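Local coordinates for protein PAN2-PAN3 deadenylation complex catalytic subunit pan2 (Neurospora crassa, PDB 4CZW) that probably shortens the poly(A) tails of mRNA as the catalytic exonuclease subunit of the PAN2-PAN3 deadenylation complex, here with its ubiquitin-protease-like domain, at residues A72-A77 / R408-V413; E8-Y13 / A382-P387; I573-P578 / A633-G638; M57-L62 / G349-E354. All blocks are in the same frame, centred on the assembly; numbering follows the deposited sequence.

Contact 1: residues A72-A77 / R408-V413; sequences ATACLA and RLDTSV. With ZN (zinc ion), chain B.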
loop_
_atom_site.group_PDB
_atom_site.type_symbol
_atom_site.label_atom_id
_atom_site.label_comp_id
_atom_site.label_asym_id
_atom_site.label_seq_id
_atom_site.Cartn_x
_atom_site.Cartn_y
_atom_site.Cartn_z
ATOM N N ALA A 72 7.988 9.052 -5.257
ATOM C CA ALA A 72 8.342 9.644 -6.541
ATOM C C ALA A 72 9.721 10.302 -6.519
ATOM O O ALA A 72 10.188 10.808 -7.539
ATOM C CB ALA A 72 7.286 10.655 -6.956
ATOM N N THR A 73 10.370 10.295 -5.358
ATOM C CA THR A 73 11.700 10.884 -5.231
ATOM C C THR A 73 12.775 9.889 -5.651
ATOM O O THR A 73 12.472 8.811 -6.160
ATOM C CB THR A 73 11.984 11.354 -3.790
ATOM O OG1 THR A 73 12.104 10.218 -2.924
ATOM C CG2 THR A 73 10.868 12.260 -3.292
ATOM N N ALA A 74 14.032 10.257 -5.429
ATOM C CA ALA A 74 15.157 9.415 -5.813
ATOM C C ALA A 74 15.548 8.454 -4.697
ATOM O O ALA A 74 16.635 7.875 -4.724
ATOM C CB ALA A 74 16.349 10.275 -6.206
ATOM N N CYS A 75 14.655 8.288 -3.724
ATOM C CA CYS A 75 14.903 7.436 -2.565
ATOM C C CYS A 75 15.290 6.016 -2.966
ATOM O O CYS A 75 14.518 5.312 -3.617
ATOM C CB CYS A 75 13.670 7.403 -1.657
ATOM S SG CYS A 75 13.808 6.305 -0.224
ATOM N N LEU A 76 16.494 5.608 -2.578
ATOM C CA LEU A 76 16.985 4.267 -2.875
ATOM C C LEU A 76 17.089 3.428 -1.607
ATOM O O LEU A 76 17.789 2.416 -1.576
ATOM C CB LEU A 76 18.344 4.333 -3.574
ATOM C CG LEU A 76 18.359 4.918 -4.987
ATOM C CD1 LEU A 76 19.772 4.931 -5.546
ATOM C CD2 LEU A 76 17.426 4.135 -5.897
ATOM N N ALA A 77 16.390 3.858 -0.562
ATOM C CA ALA A 77 16.375 3.124 0.696
ATOM C C ALA A 77 15.617 1.813 0.539
ATOM O O ALA A 77 14.534 1.776 -0.046
ATOM C CB ALA A 77 15.758 3.969 1.798
ATOM N N ARG A 408 6.436 15.874 -11.771
ATOM C CA ARG A 408 7.868 16.051 -11.568
ATOM C C ARG A 408 8.495 14.799 -10.960
ATOM O O ARG A 408 9.270 14.878 -10.007
ATOM C CB ARG A 408 8.140 17.267 -10.683
ATOM C CG ARG A 408 7.710 18.586 -11.308
ATOM C CD ARG A 408 8.235 19.775 -10.522
ATOM N NE ARG A 408 7.694 19.826 -9.167
ATOM C CZ ARG A 408 6.559 20.434 -8.840
ATOM N NH1 ARG A 408 5.838 21.044 -9.772
ATOM N NH2 ARG A 408 6.142 20.431 -7.581
ATOM N N LEU A 409 8.149 13.647 -11.525
ATOM C CA LEU A 409 8.701 12.367 -11.092
ATOM C C LEU A 409 10.210 12.308 -11.310
ATOM O O LEU A 409 10.703 12.649 -12.384
ATOM C CB LEU A 409 8.016 11.220 -11.839
ATOM C CG LEU A 409 8.588 9.812 -11.663
ATOM C CD1 LEU A 409 8.382 9.317 -10.242
ATOM C CD2 LEU A 409 7.963 8.854 -12.667
ATOM N N ASP A 410 10.941 11.879 -10.286
ATOM C CA ASP A 410 12.390 11.745 -10.391
ATOM C C ASP A 410 12.748 10.487 -11.174
ATOM O O ASP A 410 12.246 9.401 -10.884
ATOM C CB ASP A 410 13.033 11.712 -9.004
ATOM C CG ASP A 410 14.546 11.769 -9.063
ATOM O OD1 ASP A 410 15.179 10.701 -9.196
ATOM O OD2 ASP A 410 15.104 12.884 -8.978
ATOM N N THR A 411 13.621 10.639 -12.166
ATOM C CA THR A 411 13.953 9.544 -13.071
ATOM C C THR A 411 15.430 9.162 -13.018
ATOM O O THR A 411 15.922 8.447 -13.891
ATOM C CB THR A 411 13.597 9.900 -14.526
ATOM O OG1 THR A 411 14.436 10.973 -14.975
ATOM C CG2 THR A 411 12.139 10.325 -14.631
ATOM N N SER A 412 16.127 9.634 -11.990
ATOM C CA SER A 412 17.571 9.440 -11.879
ATOM C C SER A 412 17.972 7.971 -11.743
ATOM O O SER A 412 19.103 7.600 -12.058
ATOM C CB SER A 412 18.117 10.230 -10.689
ATOM O OG SER A 412 17.533 9.794 -9.475
ATOM N N VAL A 413 17.046 7.140 -11.277
ATOM C CA VAL A 413 17.323 5.723 -11.064
ATOM C C VAL A 413 17.524 4.994 -12.395
ATOM O O VAL A 413 18.188 3.958 -12.455
ATOM C CB VAL A 413 16.185 5.048 -10.255
ATOM C CG1 VAL A 413 14.886 5.038 -11.051
ATOM C CG2 VAL A 413 16.576 3.636 -9.831
HETATM ZN ZN ZN B . 11.619 5.811 0.439
HETATM O O HOH W 1 11.647 7.773 -8.511
#

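Contact 2: residues E8-Y13 / A382-P387; sequences EAPPEY and AAWKMP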
loop_
_atom_site.group_PDB
_atom_site.type_symbol
_atom_site.label_atom_id
_atom_site.label_comp_id
_atom_site.label_asym_id
_atom_site.label_seq_id
_atom_site.Cartn_x
_atom_site.Cartn_y
_atom_site.Cartn_z
ATOM N N GLU A 8 -24.379 -14.131 13.545
ATOM C CA GLU A 8 -23.081 -14.617 13.099
ATOM C C GLU A 8 -22.654 -13.877 11.841
ATOM O O GLU A 8 -23.479 -13.271 11.160
ATOM C CB GLU A 8 -23.124 -16.123 12.840
ATOM C CG GLU A 8 -23.287 -16.964 14.093
ATOM C CD GLU A 8 -23.444 -18.440 13.784
ATOM O OE1 GLU A 8 -23.983 -18.769 12.707
ATOM O OE2 GLU A 8 -23.030 -19.270 14.620
ATOM N N ALA A 9 -21.360 -13.929 11.539
ATOM C CA ALA A 9 -20.823 -13.265 10.360
ATOM C C ALA A 9 -21.354 -13.897 9.079
ATOM O O ALA A 9 -21.132 -15.082 8.830
ATOM C CB ALA A 9 -19.303 -13.306 10.378
ATOM N N PRO A 10 -22.067 -13.105 8.265
ATOM C CA PRO A 10 -22.553 -13.556 6.957
ATOM C C PRO A 10 -21.386 -13.886 6.029
ATOM O O PRO A 10 -20.267 -13.449 6.301
ATOM C CB PRO A 10 -23.350 -12.349 6.440
ATOM C CG PRO A 10 -23.671 -11.547 7.657
ATOM C CD PRO A 10 -22.494 -11.727 8.560
ATOM N N PRO A 11 -21.638 -14.650 4.951
ATOM C CA PRO A 11 -20.582 -15.006 3.994
ATOM C C PRO A 11 -19.848 -13.791 3.426
ATOM O O PRO A 11 -18.693 -13.914 3.018
ATOM C CB PRO A 11 -21.345 -15.749 2.886
ATOM C CG PRO A 11 -22.794 -15.432 3.113
ATOM C CD PRO A 11 -22.928 -15.255 4.586
ATOM N N GLU A 12 -20.507 -12.636 3.412
ATOM C CA GLU A 12 -19.887 -11.404 2.936
ATOM C C GLU A 12 -18.772 -10.937 3.871
ATOM O O GLU A 12 -17.887 -10.183 3.466
ATOM C CB GLU A 12 -20.936 -10.297 2.784
ATOM C CG GLU A 12 -21.984 -10.549 1.704
ATOM C CD GLU A 12 -23.136 -11.420 2.179
ATOM O OE1 GLU A 12 -22.994 -12.094 3.221
ATOM O OE2 GLU A 12 -24.189 -11.426 1.507
ATOM N N TYR A 13 -18.820 -11.389 5.120
ATOM C CA TYR A 13 -17.837 -10.986 6.123
ATOM C C TYR A 13 -16.861 -12.102 6.478
ATOM O O TYR A 13 -15.905 -11.878 7.216
ATOM C CB TYR A 13 -18.538 -10.507 7.397
ATOM C CG TYR A 13 -18.953 -9.053 7.375
ATOM C CD1 TYR A 13 -18.046 -8.048 7.682
ATOM C CD2 TYR A 13 -20.255 -8.686 7.061
ATOM C CE1 TYR A 13 -18.420 -6.718 7.670
ATOM C CE2 TYR A 13 -20.639 -7.359 7.045
ATOM C CZ TYR A 13 -19.718 -6.379 7.350
ATOM O OH TYR A 13 -20.096 -5.057 7.336
ATOM N N ALA A 382 -21.797 -7.091 19.024
ATOM C CA ALA A 382 -21.022 -7.535 20.180
ATOM C C ALA A 382 -20.609 -9.001 20.082
ATOM O O ALA A 382 -19.739 -9.460 20.820
ATOM C CB ALA A 382 -21.813 -7.302 21.460
ATOM N N ALA A 383 -21.238 -9.729 19.165
ATOM C CA ALA A 383 -20.999 -11.161 19.029
ATOM C C ALA A 383 -19.817 -11.473 18.116
ATOM O O ALA A 383 -19.080 -12.429 18.360
ATOM C CB ALA A 383 -22.248 -11.852 18.517
ATOM N N TRP A 384 -19.629 -10.670 17.071
ATOM C CA TRP A 384 -18.606 -10.980 16.076
ATOM C C TRP A 384 -17.993 -9.766 15.371
ATOM O O TRP A 384 -16.888 -9.857 14.835
ATOM C CB TRP A 384 -19.184 -11.935 15.026
ATOM C CG TRP A 384 -20.371 -11.393 14.283
ATOM C CD1 TRP A 384 -21.683 -11.493 14.644
ATOM C CD2 TRP A 384 -20.351 -10.674 13.044
ATOM N NE1 TRP A 384 -22.481 -10.877 13.710
ATOM C CE2 TRP A 384 -21.687 -10.365 12.717
ATOM C CE3 TRP A 384 -19.333 -10.257 12.181
ATOM C CZ2 TRP A 384 -22.030 -9.662 11.565
ATOM C CZ3 TRP A 384 -19.675 -9.560 11.039
ATOM C CH2 TRP A 384 -21.013 -9.268 10.740
ATOM N N LYS A 385 -18.692 -8.634 15.364
ATOM C CA LYS A 385 -18.199 -7.470 14.628
ATOM C C LYS A 385 -17.812 -6.306 15.536
ATOM O O LYS A 385 -18.675 -5.601 16.058
ATOM C CB LYS A 385 -19.242 -7.002 13.611
ATOM C CG LYS A 385 -18.700 -5.989 12.616
ATOM C CD LYS A 385 -19.792 -5.404 11.743
ATOM C CE LYS A 385 -19.236 -4.334 10.822
ATOM N NZ LYS A 385 -20.319 -3.612 10.104
HETATM N N MSE A 386 -16.507 -6.098 15.698
HETATM C CA MSE A 386 -15.995 -5.028 16.548
HETATM C C MSE A 386 -14.865 -4.249 15.872
HETATM O O MSE A 386 -13.986 -4.837 15.244
HETATM C CB MSE A 386 -15.511 -5.598 17.883
HETATM C CG MSE A 386 -16.626 -5.884 18.876
HETATM SE SE MSE A 386 -17.387 -4.241 19.600
HETATM C CE MSE A 386 -19.259 -4.524 19.144
ATOM N N PRO A 387 -14.887 -2.914 16.008
ATOM C CA PRO A 387 -13.870 -2.042 15.414
ATOM C C PRO A 387 -12.537 -2.112 16.154
ATOM O O PRO A 387 -12.516 -2.222 17.380
ATOM C CB PRO A 387 -14.490 -0.650 15.542
ATOM C CG PRO A 387 -15.347 -0.748 16.751
ATOM C CD PRO A 387 -15.903 -2.146 16.750
#

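Contact 3: residues I573-P578 / A633-G638; sequences IFMKPP and ALYKKG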
loop_
_atom_site.group_PDB
_atom_site.type_symbol
_atom_site.label_atom_id
_atom_site.label_comp_id
_atom_site.label_asym_id
_atom_site.label_seq_id
_atom_site.Cartn_x
_atom_site.Cartn_y
_atom_site.Cartn_z
ATOM N N ILE A 573 -2.329 -10.699 -28.670
ATOM C CA ILE A 573 -2.419 -10.289 -30.067
ATOM C C ILE A 573 -2.709 -11.463 -30.999
ATOM O O ILE A 573 -3.625 -11.403 -31.820
ATOM C CB ILE A 573 -1.120 -9.595 -30.523
ATOM C CG1 ILE A 573 -1.012 -8.203 -29.899
ATOM C CG2 ILE A 573 -1.071 -9.493 -32.032
ATOM C CD1 ILE A 573 0.244 -7.455 -30.292
ATOM N N PHE A 574 -1.933 -12.534 -30.864
ATOM C CA PHE A 574 -2.077 -13.688 -31.745
ATOM C C PHE A 574 -3.062 -14.717 -31.200
ATOM O O PHE A 574 -2.748 -15.904 -31.102
ATOM C CB PHE A 574 -0.715 -14.339 -31.991
ATOM C CG PHE A 574 0.201 -13.511 -32.846
ATOM C CD1 PHE A 574 0.056 -13.496 -34.223
ATOM C CD2 PHE A 574 1.201 -12.743 -32.273
ATOM C CE1 PHE A 574 0.892 -12.731 -35.014
ATOM C CE2 PHE A 574 2.041 -11.976 -33.059
ATOM C CZ PHE A 574 1.887 -11.971 -34.432
HETATM N N MSE A 575 -4.254 -14.251 -30.848
HETATM C CA MSE A 575 -5.346 -15.136 -30.468
HETATM C C MSE A 575 -6.457 -15.084 -31.504
HETATM O O MSE A 575 -6.798 -14.012 -32.002
HETATM C CB MSE A 575 -5.915 -14.758 -29.099
HETATM C CG MSE A 575 -5.033 -15.096 -27.915
HETATM SE SE MSE A 575 -5.985 -14.834 -26.231
HETATM C CE MSE A 575 -6.667 -13.034 -26.542
ATOM N N LYS A 576 -7.018 -16.241 -31.836
ATOM C CA LYS A 576 -8.246 -16.266 -32.613
ATOM C C LYS A 576 -9.392 -16.066 -31.628
ATOM O O LYS A 576 -9.581 -16.882 -30.727
ATOM C CB LYS A 576 -8.393 -17.571 -33.396
ATOM C CG LYS A 576 -9.062 -17.394 -34.755
ATOM C CD LYS A 576 -9.081 -18.686 -35.562
ATOM C CE LYS A 576 -10.329 -19.516 -35.280
ATOM N NZ LYS A 576 -10.375 -20.055 -33.892
ATOM N N PRO A 577 -10.153 -14.973 -31.802
ATOM C CA PRO A 577 -11.091 -14.385 -30.834
ATOM C C PRO A 577 -11.896 -15.356 -29.945
ATOM O O PRO A 577 -11.933 -15.127 -28.736
ATOM C CB PRO A 577 -12.030 -13.571 -31.731
ATOM C CG PRO A 577 -11.151 -13.124 -32.842
ATOM C CD PRO A 577 -10.182 -14.254 -33.090
ATOM N N PRO A 578 -12.522 -16.409 -30.508
ATOM C CA PRO A 578 -13.370 -17.194 -29.600
ATOM C C PRO A 578 -12.604 -18.145 -28.678
ATOM O O PRO A 578 -13.032 -18.368 -27.545
ATOM C CB PRO A 578 -14.262 -18.001 -30.560
ATOM C CG PRO A 578 -14.035 -17.413 -31.928
ATOM C CD PRO A 578 -12.644 -16.887 -31.896
ATOM N N ALA A 633 -3.899 -19.554 -40.277
ATOM C CA ALA A 633 -2.876 -20.570 -40.490
ATOM C C ALA A 633 -2.292 -21.053 -39.167
ATOM O O ALA A 633 -1.934 -22.222 -39.028
ATOM C CB ALA A 633 -1.777 -20.027 -41.389
ATOM N N LEU A 634 -2.199 -20.145 -38.199
ATOM C CA LEU A 634 -1.712 -20.482 -36.866
ATOM C C LEU A 634 -2.609 -21.511 -36.187
ATOM O O LEU A 634 -2.143 -22.324 -35.390
ATOM C CB LEU A 634 -1.617 -19.227 -35.996
ATOM C CG LEU A 634 -0.292 -18.463 -36.008
ATOM C CD1 LEU A 634 -0.450 -17.111 -35.332
ATOM C CD2 LEU A 634 0.792 -19.278 -35.322
ATOM N N TYR A 635 -3.897 -21.473 -36.508
ATOM C CA TYR A 635 -4.854 -22.393 -35.908
ATOM C C TYR A 635 -5.379 -23.396 -36.933
ATOM O O TYR A 635 -6.456 -23.217 -37.504
ATOM C CB TYR A 635 -6.013 -21.617 -35.274
ATOM C CG TYR A 635 -5.609 -20.749 -34.097
ATOM C CD1 TYR A 635 -5.152 -19.451 -34.288
ATOM C CD2 TYR A 635 -5.689 -21.227 -32.793
ATOM C CE1 TYR A 635 -4.783 -18.654 -33.217
ATOM C CE2 TYR A 635 -5.322 -20.437 -31.716
ATOM C CZ TYR A 635 -4.870 -19.152 -31.933
ATOM O OH TYR A 635 -4.505 -18.363 -30.865
ATOM N N LYS A 636 -4.604 -24.453 -37.163
ATOM C CA LYS A 636 -5.009 -25.529 -38.063
ATOM C C LYS A 636 -4.766 -26.897 -37.436
ATOM O O LYS A 636 -5.603 -27.795 -37.535
ATOM C CB LYS A 636 -4.265 -25.430 -39.395
ATOM C CG LYS A 636 -4.680 -24.243 -40.245
ATOM C CD LYS A 636 -6.158 -24.313 -40.583
ATOM C CE LYS A 636 -6.586 -23.126 -41.424
ATOM N NZ LYS A 636 -8.037 -23.193 -41.742
ATOM N N LYS A 637 -3.616 -27.056 -36.789
ATOM C CA LYS A 637 -3.290 -28.317 -36.136
ATOM C C LYS A 637 -3.003 -28.104 -34.653
ATOM O O LYS A 637 -3.048 -26.975 -34.156
ATOM C CB LYS A 637 -2.100 -28.986 -36.828
ATOM C CG LYS A 637 -2.312 -29.199 -38.325
ATOM C CD LYS A 637 -1.036 -29.677 -39.004
ATOM C CE LYS A 637 -1.233 -29.853 -40.504
ATOM N NZ LYS A 637 0.054 -30.228 -41.153
ATOM N N GLY A 638 -2.719 -29.193 -33.949
ATOM C CA GLY A 638 -2.458 -29.123 -32.524
ATOM C C GLY A 638 -1.141 -28.431 -32.240
ATOM O O GLY A 638 -0.456 -28.759 -31.274
#

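Contact 4: residues M57-L62 / G349-E354; sequences MHYTPL and GRAEPE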
loop_
_atom_site.group_PDB
_atom_site.type_symbol
_atom_site.label_atom_id
_atom_site.label_comp_id
_atom_site.label_asym_id
_atom_site.label_seq_id
_atom_site.Cartn_x
_atom_site.Cartn_y
_atom_site.Cartn_z
HETATM N N MSE A 57 -5.906 3.355 4.925
HETATM C CA MSE A 57 -4.890 4.381 4.722
HETATM C C MSE A 57 -4.908 4.923 3.295
HETATM O O MSE A 57 -4.674 6.111 3.073
HETATM C CB MSE A 57 -3.500 3.833 5.048
HETATM C CG MSE A 57 -3.279 3.507 6.514
HETATM SE SE MSE A 57 -1.476 2.848 6.853
HETATM C CE MSE A 57 -0.474 4.420 6.286
ATOM N N HIS A 58 -5.185 4.047 2.334
ATOM C CA HIS A 58 -5.172 4.420 0.921
ATOM C C HIS A 58 -6.248 5.446 0.583
ATOM O O HIS A 58 -6.025 6.347 -0.225
ATOM C CB HIS A 58 -5.350 3.184 0.037
ATOM C CG HIS A 58 -5.539 3.504 -1.413
ATOM N ND1 HIS A 58 -6.757 3.394 -2.046
ATOM C CD2 HIS A 58 -4.666 3.945 -2.350
ATOM C CE1 HIS A 58 -6.626 3.745 -3.314
ATOM N NE2 HIS A 58 -5.367 4.085 -3.523
ATOM N N TYR A 59 -7.415 5.302 1.200
ATOM C CA TYR A 59 -8.518 6.221 0.950
ATOM C C TYR A 59 -8.504 7.373 1.946
ATOM O O TYR A 59 -9.503 8.069 2.128
ATOM C CB TYR A 59 -9.853 5.478 0.992
ATOM C CG TYR A 59 -10.018 4.503 -0.153
ATOM C CD1 TYR A 59 -10.444 4.938 -1.401
ATOM C CD2 TYR A 59 -9.733 3.155 0.010
ATOM C CE1 TYR A 59 -10.590 4.054 -2.454
ATOM C CE2 TYR A 59 -9.876 2.263 -1.037
ATOM C CZ TYR A 59 -10.305 2.718 -2.266
ATOM O OH TYR A 59 -10.449 1.835 -3.311
ATOM N N THR A 60 -7.357 7.557 2.592
ATOM C CA THR A 60 -7.102 8.738 3.404
ATOM C C THR A 60 -6.194 9.668 2.607
ATOM O O THR A 60 -4.979 9.477 2.587
ATOM C CB THR A 60 -6.446 8.384 4.752
ATOM O OG1 THR A 60 -7.216 7.370 5.412
ATOM C CG2 THR A 60 -6.358 9.613 5.645
ATOM N N PRO A 61 -6.791 10.671 1.941
ATOM C CA PRO A 61 -6.135 11.577 0.988
ATOM C C PRO A 61 -4.773 12.097 1.445
ATOM O O PRO A 61 -3.837 12.136 0.646
ATOM C CB PRO A 61 -7.135 12.728 0.870
ATOM C CG PRO A 61 -8.453 12.079 1.087
ATOM C CD PRO A 61 -8.215 11.009 2.119
ATOM N N LEU A 62 -4.666 12.485 2.712
ATOM C CA LEU A 62 -3.412 13.006 3.242
ATOM C C LEU A 62 -2.343 11.923 3.331
ATOM O O LEU A 62 -1.156 12.201 3.169
ATOM C CB LEU A 62 -3.633 13.637 4.616
ATOM C CG LEU A 62 -4.399 14.959 4.617
ATOM C CD1 LEU A 62 -4.577 15.473 6.034
ATOM C CD2 LEU A 62 -3.683 15.986 3.754
ATOM N N GLY A 349 -15.548 7.998 -0.770
ATOM C CA GLY A 349 -15.913 9.306 -1.279
ATOM C C GLY A 349 -14.969 10.407 -0.836
ATOM O O GLY A 349 -14.905 11.465 -1.463
ATOM N N ARG A 350 -14.235 10.159 0.245
ATOM C CA ARG A 350 -13.311 11.149 0.788
ATOM C C ARG A 350 -12.170 11.439 -0.184
ATOM O O ARG A 350 -11.709 12.576 -0.294
ATOM C CB ARG A 350 -12.738 10.678 2.127
ATOM C CG ARG A 350 -13.744 10.018 3.059
ATOM C CD ARG A 350 -14.856 10.966 3.474
ATOM N NE ARG A 350 -15.730 10.355 4.472
ATOM C CZ ARG A 350 -16.850 10.906 4.928
ATOM N NH1 ARG A 350 -17.245 12.086 4.472
ATOM N NH2 ARG A 350 -17.579 10.274 5.838
ATOM N N ALA A 351 -11.722 10.403 -0.888
ATOM C CA ALA A 351 -10.598 10.529 -1.812
ATOM C C ALA A 351 -11.068 10.714 -3.252
ATOM O O ALA A 351 -10.326 10.448 -4.197
ATOM C CB ALA A 351 -9.692 9.310 -1.705
ATOM N N GLU A 352 -12.304 11.173 -3.410
ATOM C CA GLU A 352 -12.879 11.406 -4.730
ATOM C C GLU A 352 -13.430 12.824 -4.829
ATOM O O GLU A 352 -13.721 13.445 -3.807
ATOM C CB GLU A 352 -13.983 10.386 -5.020
ATOM C CG GLU A 352 -13.487 8.966 -5.211
ATOM C CD GLU A 352 -14.615 7.991 -5.481
ATOM O OE1 GLU A 352 -15.792 8.388 -5.348
ATOM O OE2 GLU A 352 -14.324 6.828 -5.830
ATOM N N PRO A 353 -13.557 13.349 -6.061
ATOM C CA PRO A 353 -14.200 14.651 -6.281
ATOM C C PRO A 353 -15.571 14.733 -5.617
ATOM O O PRO A 353 -16.345 13.778 -5.683
ATOM C CB PRO A 353 -14.322 14.722 -7.803
ATOM C CG PRO A 353 -13.165 13.930 -8.294
ATOM C CD PRO A 353 -12.987 12.803 -7.308
ATOM N N GLU A 354 -15.858 15.864 -4.978
ATOM C CA GLU A 354 -17.088 16.028 -4.212
ATOM C C GLU A 354 -18.331 15.952 -5.092
ATOM O O GLU A 354 -18.449 16.671 -6.083
ATOM C CB GLU A 354 -17.070 17.357 -3.454
ATOM C CG GLU A 354 -18.277 17.571 -2.556
ATOM C CD GLU A 354 -18.223 18.889 -1.809
ATOM O OE1 GLU A 354 -17.364 19.729 -2.147
ATOM O OE2 GLU A 354 -19.038 19.083 -0.883
#

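Contact 1: residues A72-A77 / R408-V413
D410 sets the geometry of this contact. Its CG stands anti to the backbone N (chi1 -172°), which turns the carboxylate toward A74, and D410 OD1 lies 3.2 Å from A74 CB. The methyl of A74 also meets the hydroxyl of S412, S412 OG to A74 CB 3.5 Å, so it rests against a small polar cluster rather than an apolar one. In that cluster D410 OD1 accepts twice. S412 OG donates to the syn lone pair of D410 OD1 at 2.5 Å, while S412 N reaches D410 OD1 at 3.1 Å from above the carboxylate plane and closes an Asx turn near the short, weakly bonded helix 412-415. S412 OG has a further partner in R416.

Flanking this cluster, D410 N donates to A72 O at 3.0 Å, nearly along the C=O axis (171°), and a water sits between T73 O and D410 O. The loop gripped in this way carries a ligand of a zinc site made by three cysteines and a histidine: C75 SG binds the metal at 2.3 Å, its partners being H70, C80 and C83. The CB of C75 points away from residues 408-413, so its sulfur serves the metal and not the contact. T73 OG1, bonded to H70 O, also accepts from C75 N in an ST turn, so one hydroxyl links two zinc-ligand residues.

Apolar ends flank the polar centre. L409 CD1 touches A72 CB, and the side chains of L76 and V413 cross obliquely, L76 CD2 4.1 Å from V413 CG2. L76, L409 and V413 also pack on helix 529-541 of the exonuclease part, whose K530 and K534 bond to carbonyls of the zinc loop.

Contact 2: residues E8-Y13 / A382-P387
K385 NZ is held by three hydrogen bonds: one to Y13 OH at 3.1 Å, the others to S4 OG and T379 O. The chain that delivers it is fully extended, with CG anti to the backbone N. Y13 OH is in turn bonded to E376, whose carboxylate lies at long, weak ion-pair range of the ammonium group.

Beside this polar end stands the indole of W384, with CG in the crowded position between backbone N and carbonyl carbon (chi1 60°). One face receives the 8-13 backbone: A9 CA sits 3.6 Å from the centroid of the six-membered ring of W384, only 6° off its normal, a CH-pi contact, and A9 CB meets W384 CE3 at 3.5 Å. The opposite face carries CB of the neighbouring K385. The far edge of the indole is directed at the face of Y13 in a T-shaped pair, centroids 5.2 Å apart and planes at 66°, while P10 CD meets W384 CH2 at 3.6 Å. W384 NE1 is bonded to R6 O.

W384 and K385 form a classic beta bulge opposite N381, at the start of strand 385-394, which belongs to the large mixed sheet of the USP-like domain. An alanine here in place of W384, without the indole against which A9, P10 and Y13 pack, would probably leave the N-terminal loop less firmly held. The buried, probably positive amine has three acceptors, and these bonds fix the direction of the lysine and tyrosine ends, while the indole supplies apolar contact to A9, P10 and Y13.

Contact 3: residues I573-P578 / A633-G638
Y635 OH donates to F574 O at 3.0 Å, in the carbonyl plane on a lone pair, with a C=O...donor angle of 130°. F574 is the centre of an inverse gamma turn right after helix 570-573. The same Y635 OH accepts a weak bond from K576 N, just beyond the turn, at 3.4 Å, and is weakly hydrogen-bonded to R581 O.

Further along the ring, K576 CB lies over one face of Y635, 4.0 Å from the ring centroid, a CH-pi contact. The K576 chain bends at chi3 and chi4, and K576 NZ ends 5.2 Å from the centroid of the Y635 ring, at most a weak cation-pi attraction. On the buried side, F574 CD1 packs on L634 CD1 at 3.8 Å, and both residues also touch helix 585-592. The contact thus ties the end of helix 627-634 to the loop between helices 570-573 and 585-592.

A leucine here in place of Y635, having neither hydroxyl nor ring, would probably leave the turn and the loop after it less well fixed to the helix end. The phenol hydroxyl gives a bond to F574 O and takes a weak one from K576 N, so that one side chain meets two main-chain groups.

Contact 4: residues M57-L62 / G349-E354
The ring of Y59 has H58 ND1 over the centre of one face, 3.4 Å above its plane, and Y59 CE2 in turn lies in plane at the edge of the imidazole; the histidine therefore presents its edge to the tyrosine's face. Elsewhere the Y59 ring meets F364 with planes at about 35°, and H58 meets F89. A351 CB approaches the tyrosine obliquely, 4.4 Å from Y59 CD1.

Across the segments the contact is mostly apolar and rests on four residues. A351 CB points into the notch between Y59 and P61, 4.0 Å from Y59 O and 4.1 Å from P61 CG. The proline comes in ring-first: P61 CG reaches R350 O at 3.6 Å and A351 CA at 3.9 Å. R350 begins toward the helices but bends at chi2 (-62°), so its guanidinium runs away to a salt bridge with E290. The two segments share no hydrogen bonds; each keeps its own. E352 N donates to G349 O at 3.3 Å to close a type I turn, and T60 N donates to M57 O at 3.1 Å as helix 51-58 ends. E352 is held separately by R360 and Y38.

The turn of 349-352 thus packs against the break between helix 51-58 and helix 61-71. By its place in the USP family, helix 51-58 probably corresponds to the helix that carries the nucleophile in active proteases; the domain lacks the triad and is predicted to be inactive, serving as a scaffold. Here the helix pair packs on the loop joining strands 339-347 and 361-365 of the USP-like fold.

Contacts 1, 2 and 4 involve the USP-like domain; contact 3 stands apart in the exonuclease region, its centre about 43 Å or more from theirs. Helix 61-71 runs from contact 4, where P61 and L62 start it, to the loop of contact 1, the two centres about 25 Å apart. Contacts 2 and 4 both touch strand 385-394, which starts in contact 2 and lies beside P61 in contact 4. Contact 2 is the most buried, and its chemistry is aromatic with a well-held amine. Contacts 1, 3 and 4 are partly buried: 1 and 3 rely on hydrogen bonds, 4, closest to the chain's centre, on apolar touch. Contact 1 also borders exonuclease helix 529-541.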